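Local coordinates for protein inositol-3-phosphate synthase (Caenorhabditis elegans, PDB 1VKO) that binds nicotinamide-adenine-dinucleotide in a Rossmann-type domain, as a member of the myo-inositol-1-phosphate synthase family, at residues G78-G83 / E241-L246; V82-N87 / L154-W159; H226-I231 / A286-L291. One frame throughout, in Å; residues are numbered along the deposited sequence.

Contact 1 (G78-G83 / E241-L246); sequences GLLLVG and ECVIVL. With NAD (nicotinamide-adenine-dinucleotide), chain G.
In the parallel sheet of the Rossmann fold, Gly78-Val82 and Cys242-Leu246 lie side by side as neighbouring strands, their short axes 4.7 Å apart and only 16° from parallel. Five backbone hydrogen bonds follow the parallel pattern, in which Gly78 and Leu80 use both N and O toward the partner strand; Leu80 N to Ile244 O, at 2.8 Å, is typical of them. The other edge of strand 77-82 is bonded to strand 154-159, placing it inside the sheet, where branched aliphatic residues suit the extended backbone and dry surroundings. On one face Leu80 crosses Val245 obliquely, its CD1 3.7 Å from Val245 CG2 and 4.0 Å from Val243 CG1. On the other face Leu79 holds CG anti to its backbone N (chi1 176°); its CD1 touches both Ile244 CG2 and Leu246 CB. Leu81 and Leu246 point the same way there, with Leu81 CD2 3.8 Å from Leu246 CB. Helix 440-458 packs on this face through Ile448 and Ala452. At the C-terminal end Val82 N bonds to Leu246 O, while its side chain reaches the adenine of NAD: Val82 CG1 lies 3.5 Å from C2A.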
loop_
_atom_site.group_PDB
_atom_site.type_symbol
_atom_site.label_atom_id
_atom_site.label_comp_id
_atom_site.label_asym_id
_atom_site.label_seq_id
_atom_site.Cartn_x
_atom_site.Cartn_y
_atom_site.Cartn_z
ATOM N N GLY A 78 -20.102 -32.351 -21.957
ATOM C CA GLY A 78 -19.977 -31.150 -22.784
ATOM C C GLY A 78 -20.291 -29.923 -21.955
ATOM O O GLY A 78 -21.200 -29.957 -21.119
ATOM N N LEU A 79 -19.542 -28.849 -22.202
ATOM C CA LEU A 79 -19.801 -27.533 -21.576
ATOM C C LEU A 79 -20.050 -26.471 -22.624
ATOM O O LEU A 79 -19.234 -26.281 -23.562
ATOM C CB LEU A 79 -18.649 -27.099 -20.611
ATOM C CG LEU A 79 -18.699 -25.701 -19.936
ATOM C CD1 LEU A 79 -19.872 -25.599 -18.978
ATOM C CD2 LEU A 79 -17.430 -25.398 -19.175
ATOM N N LEU A 80 -21.169 -25.769 -22.444
ATOM C CA LEU A 80 -21.565 -24.711 -23.346
ATOM C C LEU A 80 -21.508 -23.354 -22.676
ATOM O O LEU A 80 -22.273 -23.078 -21.724
ATOM C CB LEU A 80 -23.003 -24.932 -23.850
ATOM C CG LEU A 80 -23.317 -26.106 -24.752
ATOM C CD1 LEU A 80 -24.791 -26.505 -24.601
ATOM C CD2 LEU A 80 -22.982 -25.747 -26.175
ATOM N N LEU A 81 -20.664 -22.463 -23.192
ATOM C CA LEU A 81 -20.521 -21.170 -22.505
ATOM C C LEU A 81 -21.234 -20.102 -23.246
ATOM O O LEU A 81 -21.100 -19.977 -24.470
ATOM C CB LEU A 81 -19.049 -20.796 -22.313
ATOM C CG LEU A 81 -18.147 -21.851 -21.650
ATOM C CD1 LEU A 81 -16.693 -21.439 -21.543
ATOM C CD2 LEU A 81 -18.672 -22.184 -20.274
ATOM N N VAL A 82 -21.992 -19.317 -22.519
ATOM C CA VAL A 82 -22.529 -18.095 -23.099
ATOM C C VAL A 82 -21.509 -17.012 -22.877
ATOM O O VAL A 82 -21.018 -16.806 -21.747
ATOM C CB VAL A 82 -23.890 -17.727 -22.528
ATOM C CG1 VAL A 82 -24.543 -16.666 -23.400
ATOM C CG2 VAL A 82 -24.769 -18.987 -22.433
ATOM N N GLY A 83 -21.164 -16.336 -23.963
ATOM C CA GLY A 83 -19.998 -15.467 -23.966
ATOM C C GLY A 83 -18.752 -16.300 -24.259
ATOM O O GLY A 83 -17.716 -16.089 -23.668
ATOM N N GLU A 241 -23.122 -37.523 -22.140
ATOM C CA GLU A 241 -24.033 -37.936 -21.088
ATOM C C GLU A 241 -24.304 -36.846 -20.065
ATOM O O GLU A 241 -25.242 -36.996 -19.291
ATOM C CB GLU A 241 -23.502 -39.171 -20.365
ATOM C CG GLU A 241 -23.306 -40.406 -21.239
ATOM C CD GLU A 241 -22.170 -41.254 -20.718
ATOM O OE1 GLU A 241 -22.336 -41.872 -19.645
ATOM O OE2 GLU A 241 -21.102 -41.279 -21.367
ATOM N N CYS A 242 -23.476 -35.793 -20.017
ATOM C CA CYS A 242 -23.728 -34.631 -19.132
ATOM C C CYS A 242 -23.506 -33.342 -19.894
ATOM O O CYS A 242 -22.434 -33.124 -20.459
ATOM C CB CYS A 242 -22.815 -34.640 -17.902
ATOM S SG CYS A 242 -23.245 -33.437 -16.615
ATOM N N VAL A 243 -24.524 -32.490 -19.917
ATOM C CA VAL A 243 -24.417 -31.212 -20.614
ATOM C C VAL A 243 -24.586 -30.137 -19.553
ATOM O O VAL A 243 -25.564 -30.166 -18.794
ATOM C CB VAL A 243 -25.521 -31.048 -21.698
ATOM C CG1 VAL A 243 -25.452 -29.696 -22.342
ATOM C CG2 VAL A 243 -25.374 -32.105 -22.755
ATOM N N ILE A 244 -23.630 -29.217 -19.501
ATOM C CA ILE A 244 -23.691 -28.088 -18.591
ATOM C C ILE A 244 -23.629 -26.826 -19.437
ATOM O O ILE A 244 -22.797 -26.721 -20.356
ATOM C CB ILE A 244 -22.525 -28.106 -17.574
ATOM C CG1 ILE A 244 -22.553 -29.369 -16.748
ATOM C CG2 ILE A 244 -22.576 -26.848 -16.625
ATOM C CD1 ILE A 244 -21.126 -29.832 -16.314
ATOM N N VAL A 245 -24.542 -25.897 -19.141
ATOM C CA VAL A 245 -24.544 -24.589 -19.738
ATOM C C VAL A 245 -24.126 -23.558 -18.690
ATOM O O VAL A 245 -24.580 -23.591 -17.530
ATOM C CB VAL A 245 -25.917 -24.234 -20.267
ATOM C CG1 VAL A 245 -26.005 -22.671 -20.580
ATOM C CG2 VAL A 245 -26.230 -25.103 -21.474
ATOM N N LEU A 246 -23.259 -22.637 -19.091
ATOM C CA LEU A 246 -22.695 -21.699 -18.127
ATOM C C LEU A 246 -22.580 -20.310 -18.726
ATOM O O LEU A 246 -22.026 -20.125 -19.830
ATOM C CB LEU A 246 -21.326 -22.205 -17.623
ATOM C CG LEU A 246 -20.607 -21.411 -16.538
ATOM C CD1 LEU A 246 -19.779 -22.335 -15.575
ATOM C CD2 LEU A 246 -19.732 -20.323 -17.186
HETATM P PA NAD G . -15.835 -10.260 -21.708
HETATM O O1A NAD G . -16.401 -9.047 -22.272
HETATM O O2A NAD G . -14.448 -10.399 -22.184
HETATM O O5B NAD G . -16.783 -11.462 -22.124
HETATM C C5B NAD G . -18.115 -11.224 -22.467
HETATM C C4B NAD G . -18.371 -11.907 -23.797
HETATM O O4B NAD G . -19.734 -12.266 -23.855
HETATM C C3B NAD G . -18.113 -11.002 -24.967
HETATM O O3B NAD G . -17.588 -11.863 -25.965
HETATM C C2B NAD G . -19.463 -10.567 -25.461
HETATM O O2B NAD G . -19.377 -10.664 -26.882
HETATM C C1B NAD G . -20.359 -11.699 -24.969
HETATM N N9A NAD G . -21.809 -11.455 -24.752
HETATM C C8A NAD G . -22.455 -10.359 -24.268
HETATM N N7A NAD G . -23.783 -10.610 -24.280
HETATM C C5A NAD G . -24.027 -11.842 -24.762
HETATM C C6A NAD G . -25.195 -12.581 -25.022
HETATM N N6A NAD G . -26.435 -12.096 -24.842
HETATM N N1A NAD G . -25.073 -13.836 -25.560
HETATM C C2A NAD G . -23.845 -14.347 -25.867
HETATM N N3A NAD G . -22.734 -13.599 -25.647
HETATM C C4A NAD G . -22.795 -12.369 -25.093
HETATM O O3 NAD G . -15.918 -10.275 -20.089
HETATM P PN NAD G . -15.212 -11.441 -19.264
HETATM O O1N NAD G . -15.114 -12.617 -20.168
HETATM O O2N NAD G . -13.990 -10.884 -18.677
HETATM O O5D NAD G . -16.286 -11.901 -18.139
HETATM C C5D NAD G . -17.638 -12.152 -18.481
HETATM C C4D NAD G . -18.618 -12.058 -17.296
HETATM O O4D NAD G . -18.119 -12.764 -16.187
HETATM C C3D NAD G . -18.888 -10.627 -16.816
HETATM O O3D NAD G . -20.249 -10.507 -16.512
HETATM C C2D NAD G . -18.185 -10.569 -15.483
HETATM O O2D NAD G . -18.774 -9.709 -14.521
HETATM C C1D NAD G . -18.322 -11.994 -15.023
HETATM N N1N NAD G . -17.337 -12.158 -13.960
HETATM C C2N NAD G . -16.013 -12.019 -14.234
HETATM C C3N NAD G . -15.105 -12.149 -13.207
HETATM C C7N NAD G . -13.697 -12.370 -13.613
HETATM O O7N NAD G . -13.452 -12.303 -15.006
HETATM N N7N NAD G . -12.765 -12.635 -12.689
HETATM C C4N NAD G . -15.526 -12.440 -11.895
HETATM C C5N NAD G . -16.873 -12.558 -11.636
HETATM C C6N NAD G . -17.790 -12.405 -12.687
#

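Contact 2 (V82-N87 / L154-W159); sequences VGLGGN and LIISGW. With NAD (nicotinamide-adenine-dinucleotide), chain G.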
loop_
_atom_site.group_PDB
_atom_site.type_symbol
_atom_site.label_atom_id
_atom_site.label_comp_id
_atom_site.label_asym_id
_atom_site.label_seq_id
_atom_site.Cartn_x
_atom_site.Cartn_y
_atom_site.Cartn_z
ATOM N N VAL A 82 -21.992 -19.317 -22.519
ATOM C CA VAL A 82 -22.529 -18.095 -23.099
ATOM C C VAL A 82 -21.509 -17.012 -22.877
ATOM O O VAL A 82 -21.018 -16.806 -21.747
ATOM C CB VAL A 82 -23.890 -17.727 -22.528
ATOM C CG1 VAL A 82 -24.543 -16.666 -23.400
ATOM C CG2 VAL A 82 -24.769 -18.987 -22.433
ATOM N N GLY A 83 -21.164 -16.336 -23.963
ATOM C CA GLY A 83 -19.998 -15.467 -23.966
ATOM C C GLY A 83 -18.752 -16.300 -24.259
ATOM O O GLY A 83 -17.716 -16.089 -23.668
ATOM N N LEU A 84 -18.847 -17.259 -25.169
ATOM C CA LEU A 84 -17.716 -18.165 -25.479
ATOM C C LEU A 84 -16.507 -17.423 -25.999
ATOM O O LEU A 84 -15.375 -17.881 -25.814
ATOM C CB LEU A 84 -18.114 -19.240 -26.495
ATOM C CG LEU A 84 -17.029 -20.196 -27.035
ATOM C CD1 LEU A 84 -16.548 -21.180 -25.954
ATOM C CD2 LEU A 84 -17.486 -21.000 -28.268
ATOM N N GLY A 85 -16.734 -16.274 -26.636
ATOM C CA GLY A 85 -15.651 -15.506 -27.254
ATOM C C GLY A 85 -15.060 -14.428 -26.386
ATOM O O GLY A 85 -14.232 -13.655 -26.852
ATOM N N GLY A 86 -15.467 -14.377 -25.118
ATOM C CA GLY A 86 -14.984 -13.323 -24.183
ATOM C C GLY A 86 -13.595 -13.591 -23.645
ATOM O O GLY A 86 -12.908 -14.508 -24.126
ATOM N N ASN A 87 -13.161 -12.785 -22.667
ATOM C CA ASN A 87 -11.888 -13.045 -22.000
ATOM C C ASN A 87 -11.895 -14.395 -21.302
ATOM O O ASN A 87 -11.023 -15.212 -21.564
ATOM C CB ASN A 87 -11.490 -11.939 -20.999
ATOM C CG ASN A 87 -11.011 -10.684 -21.669
ATOM O OD1 ASN A 87 -11.412 -10.364 -22.795
ATOM N ND2 ASN A 87 -10.161 -9.939 -20.976
ATOM N N LEU A 154 -13.260 -32.182 -20.848
ATOM C CA LEU A 154 -14.438 -31.352 -21.141
ATOM C C LEU A 154 -14.445 -30.984 -22.605
ATOM O O LEU A 154 -13.442 -30.498 -23.125
ATOM C CB LEU A 154 -14.460 -30.071 -20.298
ATOM C CG LEU A 154 -14.535 -30.041 -18.755
ATOM C CD1 LEU A 154 -14.338 -28.587 -18.233
ATOM C CD2 LEU A 154 -15.846 -30.641 -18.180
ATOM N N ILE A 155 -15.565 -31.238 -23.271
ATOM C CA ILE A 155 -15.772 -30.777 -24.641
ATOM C C ILE A 155 -16.531 -29.462 -24.590
ATOM O O ILE A 155 -17.625 -29.401 -24.018
ATOM C CB ILE A 155 -16.641 -31.803 -25.429
ATOM C CG1 ILE A 155 -15.888 -33.118 -25.702
ATOM C CG2 ILE A 155 -17.095 -31.194 -26.732
ATOM C CD1 ILE A 155 -16.231 -34.273 -24.742
ATOM N N ILE A 156 -16.018 -28.426 -25.242
ATOM C CA ILE A 156 -16.592 -27.097 -25.089
ATOM C C ILE A 156 -17.057 -26.396 -26.375
ATOM O O ILE A 156 -16.292 -26.209 -27.293
ATOM C CB ILE A 156 -15.602 -26.193 -24.353
ATOM C CG1 ILE A 156 -15.274 -26.740 -22.964
ATOM C CG2 ILE A 156 -16.110 -24.746 -24.335
ATOM C CD1 ILE A 156 -14.335 -25.819 -22.146
ATOM N N SER A 157 -18.314 -25.984 -26.416
ATOM C CA SER A 157 -18.787 -25.048 -27.412
ATOM C C SER A 157 -19.503 -23.872 -26.686
ATOM O O SER A 157 -19.327 -23.679 -25.468
ATOM C CB SER A 157 -19.762 -25.757 -28.338
ATOM O OG SER A 157 -20.138 -24.894 -29.394
ATOM N N GLY A 158 -20.285 -23.104 -27.436
ATOM C CA GLY A 158 -21.139 -22.105 -26.894
ATOM C C GLY A 158 -21.463 -20.994 -27.859
ATOM O O GLY A 158 -21.331 -21.156 -29.072
ATOM N N TRP A 159 -21.885 -19.851 -27.302
ATOM C CA TRP A 159 -22.436 -18.772 -28.112
ATOM C C TRP A 159 -21.796 -17.417 -27.871
ATOM O O TRP A 159 -21.340 -17.119 -26.772
ATOM C CB TRP A 159 -23.899 -18.617 -27.825
ATOM C CG TRP A 159 -24.737 -19.848 -27.968
ATOM C CD1 TRP A 159 -25.466 -20.229 -29.065
ATOM C CD2 TRP A 159 -24.995 -20.819 -26.953
ATOM N NE1 TRP A 159 -26.132 -21.399 -28.793
ATOM C CE2 TRP A 159 -25.859 -21.786 -27.509
ATOM C CE3 TRP A 159 -24.553 -20.994 -25.632
ATOM C CZ2 TRP A 159 -26.316 -22.895 -26.778
ATOM C CZ3 TRP A 159 -25.027 -22.060 -24.902
ATOM C CH2 TRP A 159 -25.893 -23.013 -25.482
HETATM P PA NAD G . -15.835 -10.260 -21.708
HETATM O O1A NAD G . -16.401 -9.047 -22.272
HETATM O O2A NAD G . -14.448 -10.399 -22.184
HETATM O O5B NAD G . -16.783 -11.462 -22.124
HETATM C C5B NAD G . -18.115 -11.224 -22.467
HETATM C C4B NAD G . -18.371 -11.907 -23.797
HETATM O O4B NAD G . -19.734 -12.266 -23.855
HETATM C C3B NAD G . -18.113 -11.002 -24.967
HETATM O O3B NAD G . -17.588 -11.863 -25.965
HETATM C C2B NAD G . -19.463 -10.567 -25.461
HETATM O O2B NAD G . -19.377 -10.664 -26.882
HETATM C C1B NAD G . -20.359 -11.699 -24.969
HETATM N N9A NAD G . -21.809 -11.455 -24.752
HETATM C C8A NAD G . -22.455 -10.359 -24.268
HETATM N N7A NAD G . -23.783 -10.610 -24.280
HETATM C C5A NAD G . -24.027 -11.842 -24.762
HETATM C C6A NAD G . -25.195 -12.581 -25.022
HETATM N N6A NAD G . -26.435 -12.096 -24.842
HETATM N N1A NAD G . -25.073 -13.836 -25.560
HETATM C C2A NAD G . -23.845 -14.347 -25.867
HETATM N N3A NAD G . -22.734 -13.599 -25.647
HETATM C C4A NAD G . -22.795 -12.369 -25.093
HETATM O O3 NAD G . -15.918 -10.275 -20.089
HETATM P PN NAD G . -15.212 -11.441 -19.264
HETATM O O1N NAD G . -15.114 -12.617 -20.168
HETATM O O2N NAD G . -13.990 -10.884 -18.677
HETATM O O5D NAD G . -16.286 -11.901 -18.139
HETATM C C5D NAD G . -17.638 -12.152 -18.481
HETATM C C4D NAD G . -18.618 -12.058 -17.296
HETATM O O4D NAD G . -18.119 -12.764 -16.187
HETATM C C3D NAD G . -18.888 -10.627 -16.816
HETATM O O3D NAD G . -20.249 -10.507 -16.512
HETATM C C2D NAD G . -18.185 -10.569 -15.483
HETATM O O2D NAD G . -18.774 -9.709 -14.521
HETATM C C1D NAD G . -18.322 -11.994 -15.023
HETATM N N1N NAD G . -17.337 -12.158 -13.960
HETATM C C2N NAD G . -16.013 -12.019 -14.234
HETATM C C3N NAD G . -15.105 -12.149 -13.207
HETATM C C7N NAD G . -13.697 -12.370 -13.613
HETATM O O7N NAD G . -13.452 -12.303 -15.006
HETATM N N7N NAD G . -12.765 -12.635 -12.689
HETATM C C4N NAD G . -15.526 -12.440 -11.895
HETATM C C5N NAD G . -16.873 -12.558 -11.636
HETATM C C6N NAD G . -17.790 -12.405 -12.687
#
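Trp159 O accepts two backbone hydrogen bonds from the turn that follows strand 77-82, one from Gly83 N at 2.9 Å and one from Leu84 N at 3.0 Å. The Leu84 bond is the straighter at hydrogen (165°), although its donor stands 38° above the carbonyl plane. Beside these bonds Leu84 points its side chain at strand 154-159. Its CG is anti to the backbone N (chi1 175°), and both methyls lie on one side of the strand, CD2 3.6 Å from Gly158 N and CD1 3.9 Å from Ile156 CG2. Gly158, lacking a side chain and holding backbone angles that glycine tolerates best, lets Leu84 lie this close. Val82 CG2 approaches Trp159 CE3 obliquely at 3.8 Å, and Trp159 NE1 is held in turn by Asp230.

This is the glycine-rich, dinucleotide-binding turn between first strand and first helix of a Rossmann fold. Gly83 has positive phi and brings its CA to 3.2 Å from NAD O4B; Gly86, at the N-cap of helix 87-100, is equally bare beside O5B. Asn87 N, in the first turn of that helix, donates to NAD O2A at 2.8 Å. Asp160 OD2 accepts from Gly85 N while its OD1 bonds NAD, tying the turn and the ligand to one carboxylate. Glycines thus let the backbone itself meet the cofactor, and the helix N-terminus would be expected to help offset the negative charge of the pyrophosphate.

Contact 3 (H226-I231 / A286-L291); sequences HIRADI and AVASIL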
loop_
_atom_site.group_PDB
_atom_site.type_symbol
_atom_site.label_atom_id
_atom_site.label_comp_id
_atom_site.label_asym_id
_atom_site.label_seq_id
_atom_site.Cartn_x
_atom_site.Cartn_y
_atom_site.Cartn_z
ATOM N N HIS A 226 -34.588 -22.065 -30.523
ATOM C CA HIS A 226 -33.362 -22.064 -31.316
ATOM C C HIS A 226 -32.212 -22.578 -30.467
ATOM O O HIS A 226 -31.418 -23.412 -30.929
ATOM C CB HIS A 226 -33.052 -20.655 -31.796
ATOM C CG HIS A 226 -31.841 -20.559 -32.670
ATOM N ND1 HIS A 226 -31.912 -20.215 -34.001
ATOM C CD2 HIS A 226 -30.527 -20.739 -32.398
ATOM C CE1 HIS A 226 -30.695 -20.177 -34.512
ATOM N NE2 HIS A 226 -29.836 -20.488 -33.559
ATOM N N ILE A 227 -32.112 -22.077 -29.234
ATOM C CA ILE A 227 -31.099 -22.561 -28.279
ATOM C C ILE A 227 -31.343 -24.007 -27.862
ATOM O O ILE A 227 -30.392 -24.756 -27.684
ATOM C CB ILE A 227 -31.097 -21.710 -27.014
ATOM C CG1 ILE A 227 -30.991 -20.221 -27.362
ATOM C CG2 ILE A 227 -29.956 -22.164 -26.103
ATOM C CD1 ILE A 227 -29.670 -19.806 -27.959
ATOM N N ARG A 228 -32.606 -24.381 -27.630
ATOM C CA ARG A 228 -32.909 -25.784 -27.353
ATOM C C ARG A 228 -32.260 -26.608 -28.478
ATOM O O ARG A 228 -31.539 -27.561 -28.219
ATOM C CB ARG A 228 -34.419 -26.028 -27.306
ATOM C CG ARG A 228 -35.076 -25.422 -26.089
ATOM C CD ARG A 228 -36.474 -25.903 -25.824
ATOM N NE ARG A 228 -36.469 -27.312 -25.455
ATOM C CZ ARG A 228 -37.561 -28.036 -25.239
ATOM N NH1 ARG A 228 -38.770 -27.495 -25.352
ATOM N NH2 ARG A 228 -37.438 -29.304 -24.891
ATOM N N ALA A 229 -32.484 -26.177 -29.715
ATOM C CA ALA A 229 -31.999 -26.884 -30.908
ATOM C C ALA A 229 -30.495 -27.008 -30.855
ATOM O O ALA A 229 -29.937 -28.059 -31.192
ATOM C CB ALA A 229 -32.448 -26.127 -32.177
ATOM N N ASP A 230 -29.847 -25.948 -30.349
ATOM C CA ASP A 230 -28.378 -25.854 -30.248
ATOM C C ASP A 230 -27.820 -26.852 -29.270
ATOM O O ASP A 230 -26.769 -27.453 -29.497
ATOM C CB ASP A 230 -27.929 -24.434 -29.891
ATOM C CG ASP A 230 -27.969 -23.468 -31.084
ATOM O OD1 ASP A 230 -27.940 -23.909 -32.274
ATOM O OD2 ASP A 230 -27.987 -22.230 -30.929
ATOM N N ILE A 231 -28.555 -27.066 -28.191
ATOM C CA ILE A 231 -28.116 -27.958 -27.120
ATOM C C ILE A 231 -28.225 -29.420 -27.513
ATOM O O ILE A 231 -27.279 -30.180 -27.307
ATOM C CB ILE A 231 -28.936 -27.681 -25.842
ATOM C CG1 ILE A 231 -28.558 -26.302 -25.277
ATOM C CG2 ILE A 231 -28.734 -28.804 -24.814
ATOM C CD1 ILE A 231 -29.482 -25.814 -24.226
ATOM N N ALA A 286 -31.322 -20.095 -19.517
ATOM C CA ALA A 286 -31.562 -20.979 -18.369
ATOM C C ALA A 286 -32.683 -21.944 -18.717
ATOM O O ALA A 286 -32.555 -23.163 -18.501
ATOM C CB ALA A 286 -31.863 -20.194 -17.088
ATOM N N VAL A 287 -33.761 -21.409 -19.296
ATOM C CA VAL A 287 -34.907 -22.235 -19.752
ATOM C C VAL A 287 -34.537 -23.266 -20.837
ATOM O O VAL A 287 -34.868 -24.440 -20.723
ATOM C CB VAL A 287 -36.108 -21.338 -20.126
ATOM C CG1 VAL A 287 -37.264 -22.146 -20.702
ATOM C CG2 VAL A 287 -36.604 -20.609 -18.886
ATOM N N ALA A 288 -33.804 -22.857 -21.863
ATOM C CA ALA A 288 -33.399 -23.807 -22.898
ATOM C C ALA A 288 -32.576 -24.979 -22.339
ATOM O O ALA A 288 -32.596 -26.087 -22.890
ATOM C CB ALA A 288 -32.641 -23.105 -23.957
ATOM N N SER A 289 -31.856 -24.708 -21.247
ATOM C CA SER A 289 -30.921 -25.644 -20.627
ATOM C C SER A 289 -31.729 -26.669 -19.874
ATOM O O SER A 289 -31.576 -27.878 -20.098
ATOM C CB SER A 289 -29.961 -24.921 -19.661
ATOM O OG SER A 289 -29.305 -23.858 -20.321
ATOM N N ILE A 290 -32.598 -26.170 -19.001
ATOM C CA ILE A 290 -33.403 -27.022 -18.157
ATOM C C ILE A 290 -34.288 -27.903 -19.007
ATOM O O ILE A 290 -34.270 -29.116 -18.840
ATOM C CB ILE A 290 -34.253 -26.197 -17.171
ATOM C CG1 ILE A 290 -33.350 -25.478 -16.181
ATOM C CG2 ILE A 290 -35.227 -27.107 -16.451
ATOM C CD1 ILE A 290 -34.013 -24.242 -15.559
ATOM N N LEU A 291 -35.024 -27.302 -19.939
ATOM C CA LEU A 291 -35.923 -28.074 -20.812
ATOM C C LEU A 291 -35.226 -29.188 -21.579
ATOM O O LEU A 291 -35.840 -30.193 -21.882
ATOM C CB LEU A 291 -36.752 -27.161 -21.746
ATOM C CG LEU A 291 -37.669 -26.244 -20.932
ATOM C CD1 LEU A 291 -38.172 -25.194 -21.802
ATOM C CD2 LEU A 291 -38.816 -26.997 -20.355
#
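Arg228 lays one face of its guanidinium over Leu291, whose CB stands 3.6 Å above the plane, over the centre of the group. The arginine chain bends at chi3 (67°), which sets NE beside the same methylene, 3.7 Å from Leu291 CB. Just beyond the segment, a salt bridge from NE to Glu292 OE2 meets its charge, and the CG of the stem packs on Ala288. Nearer the backbone, Ala288 points toward the other helix: its CB rests 3.6 Å from Ile227 CG2 and 4.0 Å from Arg228 CG. A small residue suits this spot, because the CA atoms of Arg228 and Ala288 are only 4.9 Å apart. Helices 220-238 and 281-291 each lead into a strand of the parallel sheet, 242-247 and 295-298, and pack as neighbouring helices on one face of the Rossmann fold. Their short segments cross at -47° with axes 8.7 Å apart at closest approach. One turn after Ile227, Ile231 extends toward the partner helix, and its CD1 ends against the Ala288 carbonyl, 3.4 Å from Ala288 O and 3.9 Å from Ser289 CA. Ser289 OG hydrogen-bonds back to Phe285 O within its own helix.

Contacts 1 and 2 share Val82 and Gly83, and their centres are 8 Å apart: strand 77-82 is sandwiched between strands 242-247 and 154-159, with Leu79 N 2.7 Å from Ile155 O on the second side. Both contacts touch NAD. Contact 3 lies against the sheet face carrying Leu80, Val243 and Val245, its centre about 11 Å from that of contact 1; Leu80 CD1 meets Ile231 CG1 at 3.8 Å and Val245 CB meets Ser289 OG at 3.4 Å. It joins contact 2 through Trp159, whose CZ2 packs 3.8 Å from Ile227 CG2, with the Ile227 side chain about 8 Å from NAD.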